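Local coordinates for prolyl 4-hydroxylase alpha subunit Fe(2+) 2OG dioxygenase domain-containing protein (Burkholderia ambifaria, PDB 3W21) that binds zinc and 2-oxoglutarate and is probably an Fe(II)- and 2-oxoglutarate-dependent dioxygenase related to the prolyl 4-hydroxylases, at residues I38-V43 against L237-S242; G179-I184 against R255-L260. All blocks are in the same frame, centred on the assembly; numbering follows the deposited sequence.

Interaction 1: residues I38-V43 against L237-S242; sequences IVMDIV and LTLFQS. With AKG (2-oxoglutaric acid), chain D.
Ile38 and Leu239 are joined by two backbone hydrogen bonds, Ile38 N to Leu239 O at 2.7 Å and Leu239 N to Ile38 O at 2.9 Å. Met40, a selenomethionine, makes a second such pair of bonds with Leu237; its O takes Leu237 N at 2.8 Å, while its own N gives a bond to Leu237 O. Val39 and Thr238 form the non-hydrogen-bonded pair between the two hydrogen-bonded pairs, as expected of antiparallel strands. Their beta-branched side chains, well suited to extended backbone, lie alongside each other, Val39 CG2 being 3.9 Å from Thr238 OG1. The other face is oily. There Met40 CG lies beside the backbone N (chi1 -52°) and the chain runs on extended, which sets SE 3.9 Å from Leu239 CD1; the bend at chi3 then turns only CE. Beyond the strand end, Ile42 crosses Leu237 at a slant and presses CG1 tightly against its CB at 3.5 Å. Further along 237-242, the ring of Phe240 offers its edge to the 2-oxoglutarate carboxylate, with CZ 3.7 Å from ligand O2, and meets His246 edge-to-face. Strand 4-10 flanks 38-41, strand 178-183 flanks 237-241, and helix 23-31 packs over Ile38, Met40, Leu237 and Leu239.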
ATOM      1  N   ILE A  38      14.215 -12.380  26.745  1.00 29.16           N
ATOM      2  CA  ILE A  38      14.126 -13.829  27.097  1.00 28.36           C
ATOM      3  C   ILE A  38      14.673 -14.671  25.942  1.00 29.53           C
ATOM      4  O   ILE A  38      14.342 -14.410  24.804  1.00 29.13           O
ATOM      5  CB  ILE A  38      12.691 -14.243  27.381  1.00 29.42           C
ATOM      6  CG1 ILE A  38      12.161 -13.436  28.572  1.00 29.37           C
ATOM      7  CG2 ILE A  38      12.592 -15.773  27.651  1.00 30.12           C
ATOM      8  CD1 ILE A  38      10.722 -13.749  28.894  1.00 32.50           C
ATOM      9  N   VAL A  39      15.559 -15.623  26.234  1.00 27.14           N
ATOM     10  CA  VAL A  39      16.154 -16.471  25.187  1.00 28.63           C
ATOM     11  C   VAL A  39      15.683 -17.904  25.455  1.00 32.47           C
ATOM     12  O   VAL A  39      15.858 -18.394  26.573  1.00 29.64           O
ATOM     13  CB  VAL A  39      17.714 -16.332  25.182  1.00 30.36           C
ATOM     14  CG1 VAL A  39      18.399 -17.275  24.157  1.00 30.91           C
ATOM     15  CG2 VAL A  39      18.070 -14.927  24.815  1.00 27.87           C
HETATM   16  N   MSE A  40      15.039 -18.515  24.464  1.00 30.01           N
HETATM   17  CA  MSE A  40      14.360 -19.824  24.634  1.00 31.79           C
HETATM   18  C   MSE A  40      14.893 -20.791  23.598  1.00 35.20           C
HETATM   19  O   MSE A  40      15.131 -20.407  22.425  1.00 35.34           O
HETATM   20  CB  MSE A  40      12.854 -19.619  24.364  1.00 31.33           C
HETATM   21  CG  MSE A  40      12.176 -18.475  25.145  1.00 33.83           C
HETATM   22 SE   MSE A  40      10.241 -18.365  24.695  1.00 32.87          SE
HETATM   23  CE  MSE A  40       9.635 -20.080  25.529  1.00 31.49           C
ATOM     24  N   ASP A  41      15.045 -22.051  23.992  1.00 34.15           N
ATOM     25  CA  ASP A  41      15.547 -23.058  23.099  1.00 33.08           C
ATOM     26  C   ASP A  41      14.399 -23.725  22.363  1.00 34.11           C
ATOM     27  O   ASP A  41      13.701 -24.568  22.916  1.00 29.32           O
ATOM     28  CB  ASP A  41      16.266 -24.113  23.930  1.00 41.28           C
ATOM     29  CG  ASP A  41      17.515 -23.590  24.568  1.00 41.46           C
ATOM     30  OD1 ASP A  41      17.862 -22.410  24.369  1.00 43.23           O
ATOM     31  OD2 ASP A  41      18.149 -24.370  25.295  1.00 39.44           O
ATOM     32  N   ILE A  42      14.145 -23.287  21.130  1.00 34.36           N
ATOM     33  CA  ILE A  42      12.964 -23.704  20.427  1.00 34.76           C
ATOM     34  C   ILE A  42      13.178 -24.905  19.512  1.00 36.90           C
ATOM     35  O   ILE A  42      12.403 -25.847  19.537  1.00 36.08           O
ATOM     36  CB  ILE A  42      12.363 -22.540  19.616  1.00 34.90           C
ATOM     37  CG1 ILE A  42      12.141 -21.321  20.505  1.00 32.77           C
ATOM     38  CG2 ILE A  42      11.039 -22.956  19.039  1.00 31.88           C
ATOM     39  CD1 ILE A  42      11.068 -21.521  21.557  1.00 32.47           C
ATOM     40  N   VAL A  43      14.195 -24.855  18.670  1.00 32.09           N
ATOM     41  CA  VAL A  43      14.291 -25.870  17.653  1.00 40.86           C
ATOM     42  C   VAL A  43      15.559 -26.703  17.882  1.00 42.29           C
ATOM     43  O   VAL A  43      16.649 -26.137  17.930  1.00 39.85           O
ATOM     44  CB  VAL A  43      13.996 -25.383  16.189  1.00 44.39           C
ATOM     45  CG1 VAL A  43      13.930 -23.870  16.023  1.00 46.49           C
ATOM     46  CG2 VAL A  43      14.774 -26.123  15.098  1.00 44.00           C
ATOM     47  N   LEU A 237      15.303 -18.700  20.244  1.00 28.95           N
ATOM     48  CA  LEU A 237      14.448 -17.567  19.952  1.00 27.13           C
ATOM     49  C   LEU A 237      14.744 -16.473  20.961  1.00 29.01           C
ATOM     50  O   LEU A 237      14.628 -16.711  22.154  1.00 27.38           O
ATOM     51  CB  LEU A 237      12.969 -17.956  20.118  1.00 27.67           C
ATOM     52  CG  LEU A 237      11.900 -16.826  20.101  1.00 29.97           C
ATOM     53  CD1 LEU A 237      11.819 -16.187  18.706  1.00 29.77           C
ATOM     54  CD2 LEU A 237      10.530 -17.367  20.511  1.00 28.88           C
ATOM     55  N   THR A 238      15.067 -15.260  20.492  1.00 26.35           N
ATOM     56  CA  THR A 238      15.302 -14.193  21.388  1.00 24.77           C
ATOM     57  C   THR A 238      14.110 -13.192  21.299  1.00 28.88           C
ATOM     58  O   THR A 238      13.785 -12.649  20.219  1.00 24.93           O
ATOM     59  CB  THR A 238      16.571 -13.486  20.968  1.00 27.76           C
ATOM     60  OG1 THR A 238      17.616 -14.442  21.000  1.00 30.46           O
ATOM     61  CG2 THR A 238      16.909 -12.279  21.918  1.00 26.80           C
ATOM     62  N   LEU A 239      13.492 -12.960  22.437  1.00 26.49           N
ATOM     63  CA  LEU A 239      12.341 -12.062  22.582  1.00 23.07           C
ATOM     64  C   LEU A 239      12.848 -10.890  23.481  1.00 23.33           C
ATOM     65  O   LEU A 239      13.504 -11.109  24.517  1.00 27.90           O
ATOM     66  CB  LEU A 239      11.225 -12.817  23.303  1.00 27.97           C
ATOM     67  CG  LEU A 239      10.689 -14.004  22.505  1.00 27.01           C
ATOM     68  CD1 LEU A 239       9.720 -14.756  23.415  1.00 30.07           C
ATOM     69  CD2 LEU A 239      10.000 -13.437  21.255  1.00 27.53           C
ATOM     70  N   PHE A 240      12.555  -9.663  23.086  1.00 22.64           N
ATOM     71  CA  PHE A 240      13.069  -8.519  23.843  1.00 24.75           C
ATOM     72  C   PHE A 240      12.244  -7.266  23.601  1.00 25.31           C
ATOM     73  O   PHE A 240      11.511  -7.184  22.610  1.00 24.24           O
ATOM     74  CB  PHE A 240      14.537  -8.252  23.460  1.00 26.36           C
ATOM     75  CG  PHE A 240      14.721  -7.776  22.015  1.00 24.34           C
ATOM     76  CD1 PHE A 240      14.703  -8.677  20.967  1.00 28.67           C
ATOM     77  CD2 PHE A 240      14.969  -6.414  21.742  1.00 28.16           C
ATOM     78  CE1 PHE A 240      14.862  -8.266  19.639  1.00 28.26           C
ATOM     79  CE2 PHE A 240      15.124  -6.007  20.425  1.00 27.82           C
ATOM     80  CZ  PHE A 240      15.097  -6.920  19.389  1.00 27.58           C
ATOM     81  N   GLN A 241      12.391  -6.281  24.512  1.00 25.74           N
ATOM     82  CA  GLN A 241      11.641  -5.026  24.430  1.00 24.51           C
ATOM     83  C   GLN A 241      12.457  -4.149  23.441  1.00 22.34           C
ATOM     84  O   GLN A 241      13.610  -3.736  23.742  1.00 27.82           O
ATOM     85  CB  GLN A 241      11.579  -4.376  25.806  1.00 23.82           C
ATOM     86  CG  GLN A 241      10.717  -5.194  26.767  1.00 24.19           C
ATOM     87  CD  GLN A 241      10.222  -4.415  27.994  1.00 26.21           C
ATOM     88  OE1 GLN A 241      10.161  -4.960  29.115  1.00 29.20           O
ATOM     89  NE2 GLN A 241       9.940  -3.140  27.814  1.00 23.12           N
ATOM     90  N   SER A 242      11.921  -3.960  22.247  1.00 22.93           N
ATOM     91  CA  SER A 242      12.704  -3.379  21.128  1.00 22.47           C
ATOM     92  C   SER A 242      12.858  -1.845  21.239  1.00 23.57           C
ATOM     93  O   SER A 242      13.630  -1.243  20.470  1.00 23.52           O
ATOM     94  CB  SER A 242      12.070  -3.765  19.784  1.00 23.57           C
ATOM     95  OG  SER A 242      10.751  -3.148  19.711  1.00 25.15           O
TER
HETATM   96  C1  AKG D 302      15.626  -6.770  15.587  1.00 59.94           C
HETATM   97  O1  AKG D 302      15.073  -5.639  15.619  1.00 61.09           O
HETATM   98  O2  AKG D 302      15.006  -7.840  15.843  1.00 47.17           O
HETATM   99  C2  AKG D 302      17.067  -6.793  15.257  1.00 65.41           C
HETATM  100  O5  AKG D 302      17.814  -5.891  15.627  1.00 61.69           O
HETATM  101  C3  AKG D 302      17.641  -7.923  14.438  1.00 64.06           C
HETATM  102  C4  AKG D 302      17.770  -9.191  15.284  1.00 61.49           C
HETATM  103  C5  AKG D 302      18.381 -10.263  14.408  1.00 63.92           C
HETATM  104  O3  AKG D 302      19.476 -10.722  14.798  1.00 68.88           O
HETATM  105  O4  AKG D 302      17.807 -10.644  13.341  1.00 57.86           O

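Interaction 2: residues G179-I184 against R255-L260; sequences GGFLTI and RRTMGL. With AKG (2-oxoglutaric acid), chain D.
Arg255 reaches past the ring of Phe181 to the distal carboxylate of 2-oxoglutarate. Its CG is anti to the backbone N (chi1 -174°) and the chain bends at chi3, which brings the guanidinium edge to ligand O3; the NH1 bond is weak, and the modelled NH2 approach is too short to be trusted in detail. Arg256 leaves this site: its O accepts Ile184 N at 2.8 Å, and Ile184 CG2 lies over one face of its guanidinium. Thr257, small and polar, gives OG1 to ligand O4 at 2.8 Å, while its CG2 sits over the face of the Arg255 guanidinium. Met258, a selenomethionine, turns to the opposite face, where its CE meets Ile184 CG1 at 3.7 Å; its backbone pairs with Leu182 through two hydrogen bonds. Gly259, without a side chain, lets its CA come within 3.2 Å of Gly180 O. Beside it, C4 and the C5 carboxylate of 2-oxoglutarate lie over one face of the Phe181 ring, C4 toward its rim, 3.3 Å from CD2. Leu260 closes the ladder with two backbone bonds to Gly180. Strand 139-143 borders 255-260, strand 236-241 borders 179-183, and helices 48-53 and 111-120 pack against the face bearing Leu182 and Met258.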
ATOM      1  N   GLY A 179      10.634  -7.359  19.945  1.00 27.77           N
ATOM      2  CA  GLY A 179      11.210  -8.005  18.775  1.00 25.76           C
ATOM      3  C   GLY A 179      11.354  -9.479  19.112  1.00 29.24           C
ATOM      4  O   GLY A 179      11.653  -9.831  20.307  1.00 28.54           O
ATOM      5  N   GLY A 180      11.163 -10.357  18.089  1.00 25.83           N
ATOM      6  CA  GLY A 180      11.375 -11.793  18.328  1.00 29.89           C
ATOM      7  C   GLY A 180      12.142 -12.279  17.098  1.00 29.94           C
ATOM      8  O   GLY A 180      11.711 -12.042  15.928  1.00 29.24           O
ATOM      9  N   PHE A 181      13.272 -12.936  17.353  1.00 29.30           N
ATOM     10  CA  PHE A 181      14.007 -13.520  16.255  1.00 30.42           C
ATOM     11  C   PHE A 181      14.568 -14.887  16.638  1.00 29.46           C
ATOM     12  O   PHE A 181      15.111 -15.068  17.710  1.00 29.84           O
ATOM     13  CB  PHE A 181      15.074 -12.574  15.660  1.00 28.33           C
ATOM     14  CG  PHE A 181      16.270 -12.267  16.577  1.00 31.76           C
ATOM     15  CD1 PHE A 181      17.435 -13.067  16.551  1.00 29.32           C
ATOM     16  CD2 PHE A 181      16.235 -11.186  17.473  1.00 30.55           C
ATOM     17  CE1 PHE A 181      18.551 -12.758  17.361  1.00 32.94           C
ATOM     18  CE2 PHE A 181      17.355 -10.889  18.321  1.00 31.53           C
ATOM     19  CZ  PHE A 181      18.524 -11.653  18.249  1.00 28.52           C
ATOM     20  N   LEU A 182      14.431 -15.817  15.692  1.00 29.83           N
ATOM     21  CA  LEU A 182      14.952 -17.164  15.820  1.00 27.79           C
ATOM     22  C   LEU A 182      16.242 -17.199  15.050  1.00 27.95           C
ATOM     23  O   LEU A 182      16.274 -16.829  13.878  1.00 27.70           O
ATOM     24  CB  LEU A 182      13.934 -18.101  15.144  1.00 28.22           C
ATOM     25  CG  LEU A 182      14.342 -19.554  15.001  1.00 27.98           C
ATOM     26  CD1 LEU A 182      14.812 -20.070  16.350  1.00 29.45           C
ATOM     27  CD2 LEU A 182      13.144 -20.342  14.382  1.00 25.31           C
ATOM     28  N   THR A 183      17.315 -17.650  15.690  1.00 29.72           N
ATOM     29  CA  THR A 183      18.598 -17.795  14.991  1.00 31.08           C
ATOM     30  C   THR A 183      18.640 -19.164  14.298  1.00 33.68           C
ATOM     31  O   THR A 183      18.309 -20.194  14.917  1.00 34.93           O
ATOM     32  CB  THR A 183      19.807 -17.630  15.968  1.00 32.84           C
ATOM     33  OG1 THR A 183      19.849 -16.261  16.469  1.00 35.72           O
ATOM     34  CG2 THR A 183      21.092 -17.834  15.228  1.00 34.74           C
ATOM     35  N   ILE A 184      19.029 -19.150  13.027  1.00 34.45           N
ATOM     36  CA  ILE A 184      19.096 -20.357  12.234  1.00 37.77           C
ATOM     37  C   ILE A 184      20.547 -20.794  12.007  1.00 39.10           C
ATOM     38  O   ILE A 184      20.807 -21.967  12.105  1.00 41.26           O
ATOM     39  CB  ILE A 184      18.405 -20.219  10.840  1.00 37.44           C
ATOM     40  CG1 ILE A 184      16.894 -20.066  10.988  1.00 34.48           C
ATOM     41  CG2 ILE A 184      18.710 -21.457   9.964  1.00 36.10           C
ATOM     42  CD1 ILE A 184      16.204 -21.094  11.864  1.00 30.32           C
ATOM     43  N   ARG A 255      25.473 -15.243   8.904  1.00 46.68           N
ATOM     44  CA  ARG A 255      24.542 -15.435  10.031  1.00 46.11           C
ATOM     45  C   ARG A 255      23.137 -15.344   9.445  1.00 43.56           C
ATOM     46  O   ARG A 255      22.861 -14.468   8.605  1.00 47.83           O
ATOM     47  CB  ARG A 255      24.760 -14.358  11.118  1.00 44.84           C
ATOM     48  CG  ARG A 255      23.921 -14.564  12.398  1.00 45.35           C
ATOM     49  CD  ARG A 255      24.038 -13.473  13.468  1.00 47.54           C
ATOM     50  NE  ARG A 255      23.191 -12.319  13.178  1.00 58.29           N
ATOM     51  CZ  ARG A 255      22.249 -11.803  13.975  1.00 52.09           C
ATOM     52  NH1 ARG A 255      22.009 -12.286  15.203  1.00 52.39           N
ATOM     53  NH2 ARG A 255      21.561 -10.749  13.539  1.00 53.70           N
ATOM     54  N   ARG A 256      22.270 -16.277   9.841  1.00 37.43           N
ATOM     55  CA  ARG A 256      20.899 -16.293   9.336  1.00 40.27           C
ATOM     56  C   ARG A 256      19.894 -16.268  10.510  1.00 37.62           C
ATOM     57  O   ARG A 256      20.057 -17.001  11.490  1.00 36.21           O
ATOM     58  CB  ARG A 256      20.671 -17.527   8.435  1.00 36.82           C
ATOM     59  CG  ARG A 256      21.359 -17.415   7.088  1.00 40.26           C
ATOM     60  CD  ARG A 256      20.932 -18.539   6.169  1.00 41.99           C
ATOM     61  NE  ARG A 256      21.306 -19.844   6.697  1.00 45.94           N
ATOM     62  CZ  ARG A 256      20.554 -20.925   6.533  1.00 45.59           C
ATOM     63  NH1 ARG A 256      19.407 -20.830   5.873  1.00 49.09           N
ATOM     64  NH2 ARG A 256      20.944 -22.087   7.034  1.00 44.78           N
ATOM     65  N   THR A 257      18.901 -15.386  10.401  1.00 36.16           N
ATOM     66  CA  THR A 257      17.790 -15.275  11.377  1.00 36.71           C
ATOM     67  C   THR A 257      16.458 -15.037  10.674  1.00 31.98           C
ATOM     68  O   THR A 257      16.424 -14.711   9.479  1.00 34.90           O
ATOM     69  CB  THR A 257      17.968 -14.099  12.377  1.00 34.12           C
ATOM     70  OG1 THR A 257      17.920 -12.864  11.666  1.00 39.62           O
ATOM     71  CG2 THR A 257      19.291 -14.207  13.190  1.00 34.62           C
HETATM   72  N   MSE A 258      15.362 -15.191  11.421  1.00 28.06           N
HETATM   73  CA  MSE A 258      14.027 -14.910  10.922  1.00 29.54           C
HETATM   74  C   MSE A 258      13.442 -14.049  12.014  1.00 28.51           C
HETATM   75  O   MSE A 258      13.540 -14.459  13.163  1.00 28.40           O
HETATM   76  CB  MSE A 258      13.331 -16.258  11.172  1.00 30.27           C
HETATM   77  CG  MSE A 258      12.488 -16.745  10.064  1.00 42.39           C
HETATM   78 SE   MSE A 258      12.203 -18.637  10.626  1.00 39.29          SE
HETATM   79  CE  MSE A 258      13.639 -19.181   9.478  1.00 29.91           C
ATOM     80  N   GLY A 259      12.723 -12.967  11.704  1.00 28.40           N
ATOM     81  CA  GLY A 259      12.270 -12.104  12.810  1.00 30.51           C
ATOM     82  C   GLY A 259      10.920 -11.476  12.550  1.00 31.68           C
ATOM     83  O   GLY A 259      10.464 -11.400  11.418  1.00 29.86           O
ATOM     84  N   LEU A 260      10.300 -10.980  13.607  1.00 27.72           N
ATOM     85  CA  LEU A 260       9.152 -10.115  13.463  1.00 28.82           C
ATOM     86  C   LEU A 260       9.035  -9.301  14.768  1.00 26.07           C
ATOM     87  O   LEU A 260       9.867  -9.462  15.639  1.00 25.65           O
ATOM     88  CB  LEU A 260       7.920 -10.969  13.168  1.00 31.20           C
ATOM     89  CG  LEU A 260       7.039 -11.744  14.177  1.00 37.38           C
ATOM     90  CD1 LEU A 260       6.331 -13.000  13.597  1.00 31.67           C
ATOM     91  CD2 LEU A 260       7.506 -11.945  15.595  1.00 36.96           C
TER
HETATM   92  C1  AKG D 302      15.626  -6.770  15.587  1.00 59.94           C
HETATM   93  O1  AKG D 302      15.073  -5.639  15.619  1.00 61.09           O
HETATM   94  O2  AKG D 302      15.006  -7.840  15.843  1.00 47.17           O
HETATM   95  C2  AKG D 302      17.067  -6.793  15.257  1.00 65.41           C
HETATM   96  O5  AKG D 302      17.814  -5.891  15.627  1.00 61.69           O
HETATM   97  C3  AKG D 302      17.641  -7.923  14.438  1.00 64.06           C
HETATM   98  C4  AKG D 302      17.770  -9.191  15.284  1.00 61.49           C
HETATM   99  C5  AKG D 302      18.381 -10.263  14.408  1.00 63.92           C
HETATM  100  O3  AKG D 302      19.476 -10.722  14.798  1.00 68.88           O
HETATM  101  O4  AKG D 302      17.807 -10.644  13.341  1.00 57.86           O

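Overall arrangement
The two contacts share one sheet, their centres 9 Å apart, with 237-241 and 179-183 as the adjoining inner strands. Backbone pairing continues across that seam: Thr238 N lies 2.8 Å from Phe181 O, and Phe240 O lies 2.8 Å from Gly179 N, both probable hydrogen bonds. On the hydrophobic side, Leu239 CD2 packs on Gly180 CA. The 2-oxoglutarate bridges the contacts, its C1 carboxylate near interaction 1 and its C5 carboxylate held by interaction 2, with Arg141 and Tyr143 adding further bonds. The zinc, whose ligands include His155, Asp157 and His246, lies about 7 Å from Gly179 at the nearest atoms compared and about 10 Å from the Thr238 side chain. The layout is consistent with the double-stranded beta-helix core of 2-oxoglutarate dioxygenases.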